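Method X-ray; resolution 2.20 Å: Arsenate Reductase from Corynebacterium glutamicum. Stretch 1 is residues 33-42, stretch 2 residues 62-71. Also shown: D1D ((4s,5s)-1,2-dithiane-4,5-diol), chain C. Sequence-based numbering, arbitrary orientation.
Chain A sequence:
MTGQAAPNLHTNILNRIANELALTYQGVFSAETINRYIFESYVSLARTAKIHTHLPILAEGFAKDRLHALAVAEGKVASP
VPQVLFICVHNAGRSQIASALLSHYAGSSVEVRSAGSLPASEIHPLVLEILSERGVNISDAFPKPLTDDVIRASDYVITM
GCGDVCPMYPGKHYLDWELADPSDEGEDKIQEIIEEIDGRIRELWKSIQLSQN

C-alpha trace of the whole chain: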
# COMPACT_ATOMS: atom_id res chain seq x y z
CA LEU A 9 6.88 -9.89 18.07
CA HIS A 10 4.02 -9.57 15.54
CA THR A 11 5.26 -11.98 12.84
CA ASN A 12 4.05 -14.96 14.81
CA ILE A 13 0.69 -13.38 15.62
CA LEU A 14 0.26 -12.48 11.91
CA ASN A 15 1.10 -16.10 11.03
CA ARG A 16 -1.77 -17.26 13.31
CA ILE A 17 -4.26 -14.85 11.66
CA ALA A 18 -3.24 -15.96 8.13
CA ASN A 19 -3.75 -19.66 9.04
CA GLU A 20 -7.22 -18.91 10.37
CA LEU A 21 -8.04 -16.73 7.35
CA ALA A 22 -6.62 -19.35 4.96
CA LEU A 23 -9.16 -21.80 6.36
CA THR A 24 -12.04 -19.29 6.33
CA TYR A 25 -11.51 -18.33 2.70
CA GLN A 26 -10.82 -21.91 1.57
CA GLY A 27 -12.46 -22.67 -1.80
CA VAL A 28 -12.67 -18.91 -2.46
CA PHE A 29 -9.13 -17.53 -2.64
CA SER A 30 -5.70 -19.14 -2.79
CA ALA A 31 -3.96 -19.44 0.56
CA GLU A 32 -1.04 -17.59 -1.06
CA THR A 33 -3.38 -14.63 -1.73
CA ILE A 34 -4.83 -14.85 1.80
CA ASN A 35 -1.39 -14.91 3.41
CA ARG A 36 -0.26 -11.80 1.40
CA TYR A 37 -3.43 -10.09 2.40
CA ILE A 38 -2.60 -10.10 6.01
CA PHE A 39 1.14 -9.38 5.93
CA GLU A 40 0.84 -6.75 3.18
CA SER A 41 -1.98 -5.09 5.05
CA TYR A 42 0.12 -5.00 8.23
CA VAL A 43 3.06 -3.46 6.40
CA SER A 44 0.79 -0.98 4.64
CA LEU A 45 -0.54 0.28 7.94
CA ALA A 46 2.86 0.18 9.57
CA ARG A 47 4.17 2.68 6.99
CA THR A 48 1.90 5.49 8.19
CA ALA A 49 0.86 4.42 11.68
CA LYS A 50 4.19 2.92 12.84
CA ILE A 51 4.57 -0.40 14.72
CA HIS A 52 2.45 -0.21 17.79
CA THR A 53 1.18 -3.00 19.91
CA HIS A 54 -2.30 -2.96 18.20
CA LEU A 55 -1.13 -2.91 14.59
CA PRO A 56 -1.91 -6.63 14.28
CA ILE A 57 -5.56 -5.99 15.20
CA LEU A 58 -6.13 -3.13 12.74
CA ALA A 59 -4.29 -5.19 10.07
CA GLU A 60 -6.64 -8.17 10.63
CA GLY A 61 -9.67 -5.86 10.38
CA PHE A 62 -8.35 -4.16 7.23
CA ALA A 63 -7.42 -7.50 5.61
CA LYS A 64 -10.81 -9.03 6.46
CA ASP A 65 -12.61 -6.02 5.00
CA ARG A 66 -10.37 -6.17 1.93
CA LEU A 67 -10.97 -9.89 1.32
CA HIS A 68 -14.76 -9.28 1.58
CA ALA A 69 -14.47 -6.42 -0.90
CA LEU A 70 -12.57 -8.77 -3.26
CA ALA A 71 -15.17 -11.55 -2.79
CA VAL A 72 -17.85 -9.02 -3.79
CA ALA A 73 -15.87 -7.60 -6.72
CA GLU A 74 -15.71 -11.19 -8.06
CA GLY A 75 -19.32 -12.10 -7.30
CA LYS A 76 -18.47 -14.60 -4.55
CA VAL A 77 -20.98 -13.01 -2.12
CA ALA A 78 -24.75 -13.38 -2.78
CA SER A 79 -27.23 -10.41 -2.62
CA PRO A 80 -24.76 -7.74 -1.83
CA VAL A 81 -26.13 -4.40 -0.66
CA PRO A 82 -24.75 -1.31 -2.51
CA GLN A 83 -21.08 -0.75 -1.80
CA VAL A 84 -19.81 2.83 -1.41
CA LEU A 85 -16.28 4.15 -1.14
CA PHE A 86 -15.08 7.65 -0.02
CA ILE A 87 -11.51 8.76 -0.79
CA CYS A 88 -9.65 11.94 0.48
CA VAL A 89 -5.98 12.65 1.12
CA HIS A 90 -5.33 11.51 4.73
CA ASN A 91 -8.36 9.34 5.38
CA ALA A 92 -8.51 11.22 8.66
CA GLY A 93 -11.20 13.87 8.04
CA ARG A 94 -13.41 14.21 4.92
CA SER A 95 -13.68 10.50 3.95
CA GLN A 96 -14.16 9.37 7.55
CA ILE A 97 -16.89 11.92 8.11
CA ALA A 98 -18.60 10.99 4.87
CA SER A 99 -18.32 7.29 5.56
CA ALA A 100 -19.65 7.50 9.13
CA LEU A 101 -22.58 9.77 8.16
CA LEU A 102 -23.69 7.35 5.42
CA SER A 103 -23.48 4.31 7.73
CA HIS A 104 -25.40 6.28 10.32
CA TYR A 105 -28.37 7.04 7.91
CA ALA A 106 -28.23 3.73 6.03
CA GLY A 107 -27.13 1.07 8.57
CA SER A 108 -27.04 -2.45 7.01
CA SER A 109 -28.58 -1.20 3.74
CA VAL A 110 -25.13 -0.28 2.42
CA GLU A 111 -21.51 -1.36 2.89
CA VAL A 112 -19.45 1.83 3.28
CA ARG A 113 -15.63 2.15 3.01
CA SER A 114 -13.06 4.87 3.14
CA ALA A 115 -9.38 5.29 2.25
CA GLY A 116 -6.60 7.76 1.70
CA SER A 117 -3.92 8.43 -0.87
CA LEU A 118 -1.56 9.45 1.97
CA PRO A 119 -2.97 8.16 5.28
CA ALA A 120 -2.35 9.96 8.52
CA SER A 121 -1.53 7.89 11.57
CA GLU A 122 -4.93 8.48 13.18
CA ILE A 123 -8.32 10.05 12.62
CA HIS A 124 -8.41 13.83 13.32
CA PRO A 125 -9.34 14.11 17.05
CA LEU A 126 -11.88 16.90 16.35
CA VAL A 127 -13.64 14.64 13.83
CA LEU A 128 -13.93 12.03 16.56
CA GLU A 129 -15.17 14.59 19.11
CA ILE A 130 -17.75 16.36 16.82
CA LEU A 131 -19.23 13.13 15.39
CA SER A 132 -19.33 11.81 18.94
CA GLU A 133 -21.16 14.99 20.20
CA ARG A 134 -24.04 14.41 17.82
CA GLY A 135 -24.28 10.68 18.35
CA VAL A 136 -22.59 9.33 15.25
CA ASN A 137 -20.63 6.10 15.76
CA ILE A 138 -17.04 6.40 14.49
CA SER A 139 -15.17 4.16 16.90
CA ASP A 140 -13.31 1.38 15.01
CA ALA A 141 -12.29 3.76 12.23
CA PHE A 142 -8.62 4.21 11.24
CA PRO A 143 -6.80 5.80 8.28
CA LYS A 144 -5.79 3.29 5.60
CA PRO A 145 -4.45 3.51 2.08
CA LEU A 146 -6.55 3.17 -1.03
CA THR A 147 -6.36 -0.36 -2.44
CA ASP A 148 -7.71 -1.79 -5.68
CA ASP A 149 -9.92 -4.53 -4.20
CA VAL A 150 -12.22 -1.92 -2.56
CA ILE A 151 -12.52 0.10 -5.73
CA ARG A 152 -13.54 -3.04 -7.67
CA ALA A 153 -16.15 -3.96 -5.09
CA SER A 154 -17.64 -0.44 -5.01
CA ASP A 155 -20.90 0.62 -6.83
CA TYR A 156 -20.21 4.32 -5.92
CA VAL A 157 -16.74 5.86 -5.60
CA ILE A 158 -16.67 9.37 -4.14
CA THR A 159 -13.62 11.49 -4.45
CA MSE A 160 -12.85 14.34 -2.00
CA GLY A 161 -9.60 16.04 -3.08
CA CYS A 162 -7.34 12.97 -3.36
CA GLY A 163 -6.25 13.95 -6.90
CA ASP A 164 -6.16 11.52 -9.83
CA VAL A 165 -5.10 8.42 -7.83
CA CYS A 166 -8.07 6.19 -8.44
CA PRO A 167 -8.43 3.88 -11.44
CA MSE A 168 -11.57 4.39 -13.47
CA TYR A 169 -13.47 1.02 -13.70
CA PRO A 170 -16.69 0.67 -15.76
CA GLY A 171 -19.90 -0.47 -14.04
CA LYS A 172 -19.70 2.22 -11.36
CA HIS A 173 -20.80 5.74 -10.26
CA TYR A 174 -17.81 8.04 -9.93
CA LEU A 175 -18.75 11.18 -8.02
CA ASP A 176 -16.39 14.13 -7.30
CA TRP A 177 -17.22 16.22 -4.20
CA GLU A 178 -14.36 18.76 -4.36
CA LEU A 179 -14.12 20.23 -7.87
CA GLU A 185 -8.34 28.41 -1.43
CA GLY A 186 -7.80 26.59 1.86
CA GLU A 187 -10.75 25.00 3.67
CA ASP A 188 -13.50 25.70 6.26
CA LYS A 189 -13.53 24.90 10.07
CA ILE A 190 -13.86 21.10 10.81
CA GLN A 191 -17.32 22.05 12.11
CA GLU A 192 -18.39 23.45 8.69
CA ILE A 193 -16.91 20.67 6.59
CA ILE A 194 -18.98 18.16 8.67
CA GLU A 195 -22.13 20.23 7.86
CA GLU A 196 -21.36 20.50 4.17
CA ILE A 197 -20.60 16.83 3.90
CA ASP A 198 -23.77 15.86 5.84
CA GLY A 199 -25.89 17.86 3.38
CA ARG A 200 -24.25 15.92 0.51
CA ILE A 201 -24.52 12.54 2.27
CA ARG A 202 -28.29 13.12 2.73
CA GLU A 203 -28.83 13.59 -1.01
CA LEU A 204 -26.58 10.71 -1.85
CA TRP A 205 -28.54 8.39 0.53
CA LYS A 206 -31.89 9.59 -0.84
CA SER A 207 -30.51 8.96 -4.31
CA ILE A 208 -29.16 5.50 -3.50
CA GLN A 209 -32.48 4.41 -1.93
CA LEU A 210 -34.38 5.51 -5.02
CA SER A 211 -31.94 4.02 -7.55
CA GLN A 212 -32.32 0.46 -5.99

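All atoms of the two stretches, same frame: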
# COMPACT_ATOMS: atom_id res chain seq x y z
N THR A 33 -2.75 -15.97 -1.73
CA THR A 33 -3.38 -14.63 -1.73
C THR A 33 -3.76 -14.19 -0.31
O THR A 33 -3.40 -13.08 0.09
CB THR A 33 -4.54 -14.58 -2.73
OG1 THR A 33 -4.02 -14.87 -4.03
CG2 THR A 33 -5.22 -13.24 -2.77
N ILE A 34 -4.43 -15.06 0.43
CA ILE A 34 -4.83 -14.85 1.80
C ILE A 34 -3.67 -14.49 2.72
O ILE A 34 -3.78 -13.48 3.49
CB ILE A 34 -5.53 -16.07 2.47
CG1 ILE A 34 -6.74 -16.57 1.66
CG2 ILE A 34 -5.94 -15.71 3.93
CD1 ILE A 34 -7.73 -15.44 1.38
N ASN A 35 -2.59 -15.29 2.68
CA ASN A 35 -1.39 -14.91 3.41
C ASN A 35 -0.81 -13.52 3.04
O ASN A 35 -0.47 -12.75 3.93
CB ASN A 35 -0.37 -16.06 3.44
CG ASN A 35 -0.94 -17.29 4.18
OD1 ASN A 35 -2.10 -17.25 4.65
ND2 ASN A 35 -0.17 -18.39 4.26
N ARG A 36 -0.74 -13.16 1.75
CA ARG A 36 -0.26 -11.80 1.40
C ARG A 36 -1.16 -10.75 1.92
O ARG A 36 -0.73 -9.65 2.29
CB ARG A 36 -0.16 -11.58 -0.13
CG ARG A 36 0.93 -12.45 -0.77
CD ARG A 36 2.32 -11.90 -0.35
NE ARG A 36 2.79 -12.47 0.88
CZ ARG A 36 3.63 -11.87 1.73
NH1 ARG A 36 4.06 -10.64 1.52
NH2 ARG A 36 4.01 -12.51 2.83
N TYR A 37 -2.45 -11.05 1.94
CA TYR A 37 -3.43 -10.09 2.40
C TYR A 37 -3.14 -9.60 3.78
O TYR A 37 -3.10 -8.38 4.06
CB TYR A 37 -4.86 -10.60 2.30
CG TYR A 37 -5.52 -9.96 1.13
CD1 TYR A 37 -6.31 -8.80 1.28
CD2 TYR A 37 -5.39 -10.49 -0.14
CE1 TYR A 37 -6.92 -8.19 0.15
CE2 TYR A 37 -6.01 -9.89 -1.27
CZ TYR A 37 -6.76 -8.76 -1.11
OH TYR A 37 -7.34 -8.18 -2.24
N ILE A 38 -2.88 -10.54 4.66
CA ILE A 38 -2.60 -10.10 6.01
C ILE A 38 -1.24 -9.42 6.24
O ILE A 38 -1.17 -8.41 6.94
CB ILE A 38 -2.89 -11.21 6.97
CG1 ILE A 38 -2.39 -10.86 8.34
CG2 ILE A 38 -2.29 -12.49 6.46
CD1 ILE A 38 -1.58 -11.95 8.90
N PHE A 39 -0.17 -9.97 5.68
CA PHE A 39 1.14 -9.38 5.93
C PHE A 39 1.31 -8.05 5.17
O PHE A 39 1.93 -7.12 5.71
CB PHE A 39 2.29 -10.30 5.59
CG PHE A 39 2.48 -11.43 6.60
CD1 PHE A 39 1.86 -12.67 6.40
CD2 PHE A 39 3.31 -11.26 7.70
CE1 PHE A 39 2.01 -13.72 7.30
CE2 PHE A 39 3.50 -12.32 8.62
CZ PHE A 39 2.83 -13.55 8.43
N GLU A 40 0.76 -7.97 3.95
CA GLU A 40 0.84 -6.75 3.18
C GLU A 40 -0.01 -5.68 3.82
O GLU A 40 0.37 -4.50 3.87
CB GLU A 40 0.47 -6.96 1.70
CG GLU A 40 1.45 -7.90 0.99
CD GLU A 40 2.92 -7.37 0.96
OE1 GLU A 40 3.19 -6.21 1.32
OE2 GLU A 40 3.82 -8.13 0.55
N SER A 41 -1.18 -6.07 4.33
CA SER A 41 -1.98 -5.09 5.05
C SER A 41 -1.31 -4.49 6.29
O SER A 41 -1.41 -3.27 6.53
CB SER A 41 -3.32 -5.68 5.44
OG SER A 41 -4.13 -5.72 4.29
N TYR A 42 -0.69 -5.37 7.08
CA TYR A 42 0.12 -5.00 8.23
C TYR A 42 1.21 -3.98 7.88
O TYR A 42 1.36 -2.97 8.53
CB TYR A 42 0.78 -6.23 8.76
CG TYR A 42 1.65 -5.95 9.98
CD1 TYR A 42 3.04 -5.93 9.88
CD2 TYR A 42 1.07 -5.74 11.22
CE1 TYR A 42 3.84 -5.70 10.98
CE2 TYR A 42 1.84 -5.48 12.33
CZ TYR A 42 3.23 -5.46 12.21
OH TYR A 42 3.99 -5.20 13.31
N PHE A 62 -8.63 -4.59 8.61
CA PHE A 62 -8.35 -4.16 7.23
C PHE A 62 -8.24 -5.31 6.19
O PHE A 62 -8.88 -5.30 5.15
CB PHE A 62 -7.05 -3.38 7.25
CG PHE A 62 -6.76 -2.63 6.02
CD1 PHE A 62 -7.79 -2.16 5.21
CD2 PHE A 62 -5.44 -2.36 5.68
CE1 PHE A 62 -7.47 -1.41 4.07
CE2 PHE A 62 -5.12 -1.65 4.54
CZ PHE A 62 -6.14 -1.16 3.74
N ALA A 63 -7.45 -6.32 6.48
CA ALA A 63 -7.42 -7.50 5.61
C ALA A 63 -8.77 -8.13 5.43
O ALA A 63 -9.12 -8.41 4.30
CB ALA A 63 -6.38 -8.57 6.08
N LYS A 64 -9.49 -8.40 6.52
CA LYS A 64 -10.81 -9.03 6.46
C LYS A 64 -11.81 -8.18 5.64
O LYS A 64 -12.60 -8.71 4.81
CB LYS A 64 -11.37 -9.28 7.87
CG LYS A 64 -10.67 -10.44 8.62
CD LYS A 64 -11.36 -10.86 9.89
CE LYS A 64 -10.67 -12.12 10.47
NZ LYS A 64 -11.18 -12.56 11.82
N ASP A 65 -11.74 -6.85 5.79
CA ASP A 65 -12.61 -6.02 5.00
C ASP A 65 -12.21 -6.09 3.55
O ASP A 65 -13.07 -6.16 2.66
CB ASP A 65 -12.73 -4.56 5.47
CG ASP A 65 -13.93 -3.83 4.71
OD1 ASP A 65 -14.93 -4.54 4.24
OD2 ASP A 65 -13.89 -2.59 4.54
N ARG A 66 -10.90 -6.09 3.30
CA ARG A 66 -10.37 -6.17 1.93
C ARG A 66 -10.72 -7.49 1.21
O ARG A 66 -11.18 -7.49 0.06
CB ARG A 66 -8.87 -5.93 1.91
CG ARG A 66 -8.49 -4.47 2.06
CD ARG A 66 -7.00 -4.34 2.17
NE ARG A 66 -6.43 -4.52 0.83
CZ ARG A 66 -5.14 -4.70 0.58
NH1 ARG A 66 -4.26 -4.84 1.57
NH2 ARG A 66 -4.74 -4.78 -0.69
N LEU A 67 -10.57 -8.59 1.90
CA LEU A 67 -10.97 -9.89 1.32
C LEU A 67 -12.44 -9.94 0.99
O LEU A 67 -12.78 -10.43 -0.01
CB LEU A 67 -10.58 -11.05 2.24
CG LEU A 67 -9.09 -11.30 2.28
CD1 LEU A 67 -8.70 -12.13 3.56
CD2 LEU A 67 -8.64 -12.02 1.00
N HIS A 68 -13.31 -9.37 1.86
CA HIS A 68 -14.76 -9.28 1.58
C HIS A 68 -15.01 -8.42 0.35
O HIS A 68 -15.70 -8.84 -0.55
CB HIS A 68 -15.55 -8.78 2.79
CG HIS A 68 -17.04 -8.76 2.57
ND1 HIS A 68 -17.84 -9.88 2.72
CD2 HIS A 68 -17.88 -7.75 2.21
CE1 HIS A 68 -19.09 -9.57 2.44
NE2 HIS A 68 -19.15 -8.28 2.13
N ALA A 69 -14.40 -7.22 0.30
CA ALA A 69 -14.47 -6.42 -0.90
C ALA A 69 -14.08 -7.25 -2.14
O ALA A 69 -14.84 -7.28 -3.11
CB ALA A 69 -13.61 -5.17 -0.80
N LEU A 70 -12.97 -7.97 -2.10
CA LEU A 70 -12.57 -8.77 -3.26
C LEU A 70 -13.56 -9.89 -3.63
O LEU A 70 -13.80 -10.15 -4.80
CB LEU A 70 -11.17 -9.36 -3.06
CG LEU A 70 -10.47 -10.09 -4.22
CD1 LEU A 70 -10.28 -9.11 -5.43
CD2 LEU A 70 -9.13 -10.64 -3.78
N ALA A 71 -14.11 -10.55 -2.62
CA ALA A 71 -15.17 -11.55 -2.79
C ALA A 71 -16.36 -10.95 -3.55
O ALA A 71 -16.94 -11.58 -4.43
CB ALA A 71 -15.62 -12.04 -1.41
S1 D1D C . -0.33 -6.73 -2.48
C1 D1D C . -0.12 -8.37 -3.24
C2 D1D C . -1.47 -8.98 -3.41
O2 D1D C . -1.29 -10.29 -3.77
C3 D1D C . -2.07 -9.17 -2.04
O3 D1D C . -2.76 -10.32 -2.18
C4 D1D C . -3.05 -8.13 -1.55
S4 D1D C . -2.10 -6.67 -1.02

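Both stretches are helical throughout, and each is a segment of a longer helix that runs on in both directions. Their N-to-C directions differ by 134°, so the helices run roughly against each other but well off antiparallel, and their axes come no closer than 9.1 Å. Regular i to i+4 hydrogen bonding holds each backbone, from Y37 N to T33 O at 2.9 Å in the first helix to A71 N to L67 O at 2.9 Å in the second; the bond from F39 N to N35 O, at 3.3 Å, is weak. The backbones are nearest at I38 and A63, whose CA atoms lie 5.5 Å apart. A small residue stands at this point: the methyl CB of A63 sits 4.1 Å from I38 CA and 3.9 Å from Y37 O, so it meets the neighbouring backbone directly. The side chain of I38 contributes little, because its CA-to-CB bond points sideways and its end leads away.

Beside this close point the larger side chains pack. Y37 is the dominant piece, burying more area against the other stretch than any other residue here. It points toward the second helix and fits as a knob into a hole formed by A63, R66, L67 and L70. L67 covers one face of its ring: CD2 of L67 lies 3.8 Å from the centroid of the Y37 ring and only 14° off the ring normal, a well-centred CH-pi contact. The edge of the ring meets the aliphatic start of the arginine, with Y37 CE1 3.5 Å from R66 CB. At the far end, Y37 OH approaches L70 CD2 at 3.4 Å, while the hydroxyl finds its hydrogen bond elsewhere in the structure. The same L67 methyl also touches I34, whose CD1 is 3.6 Å from L67 CD2; both side chains start sideways and bring their ends inward.

The polar part of the contact is compact and centred on S41. S41 OG donates to Y37 O at 2.9 Å, one turn back in its own helix, and accepts from R66 NH1 at 2.9 Å across the interface. A single hydroxyl therefore links the first helix's backbone to the second helix's arginine. S41 OG approaches the R66 guanidinium at its edge, near the plane, as suits an N-H donor, whereas Y37 CE1 lies over one guanidinium face. F62 adds an apolar neighbour, its CD2 3.9 Å from S41 OG.

The bound dithiane diol completes the surroundings. Its C4 lies over the Y37 face opposite L67, so the ring is covered on both sides, by a leucine methyl and by the ligand. R66 NH2 comes within 3.3 Å of D1D S4. The pattern is economical: a small residue where the backbones meet, one aromatic knob beside it, and an arginine that packs against the tyrosine along its length, CB at the ring edge and a guanidinium face over CE1, while NH1 hydrogen-bonds to S41 OG.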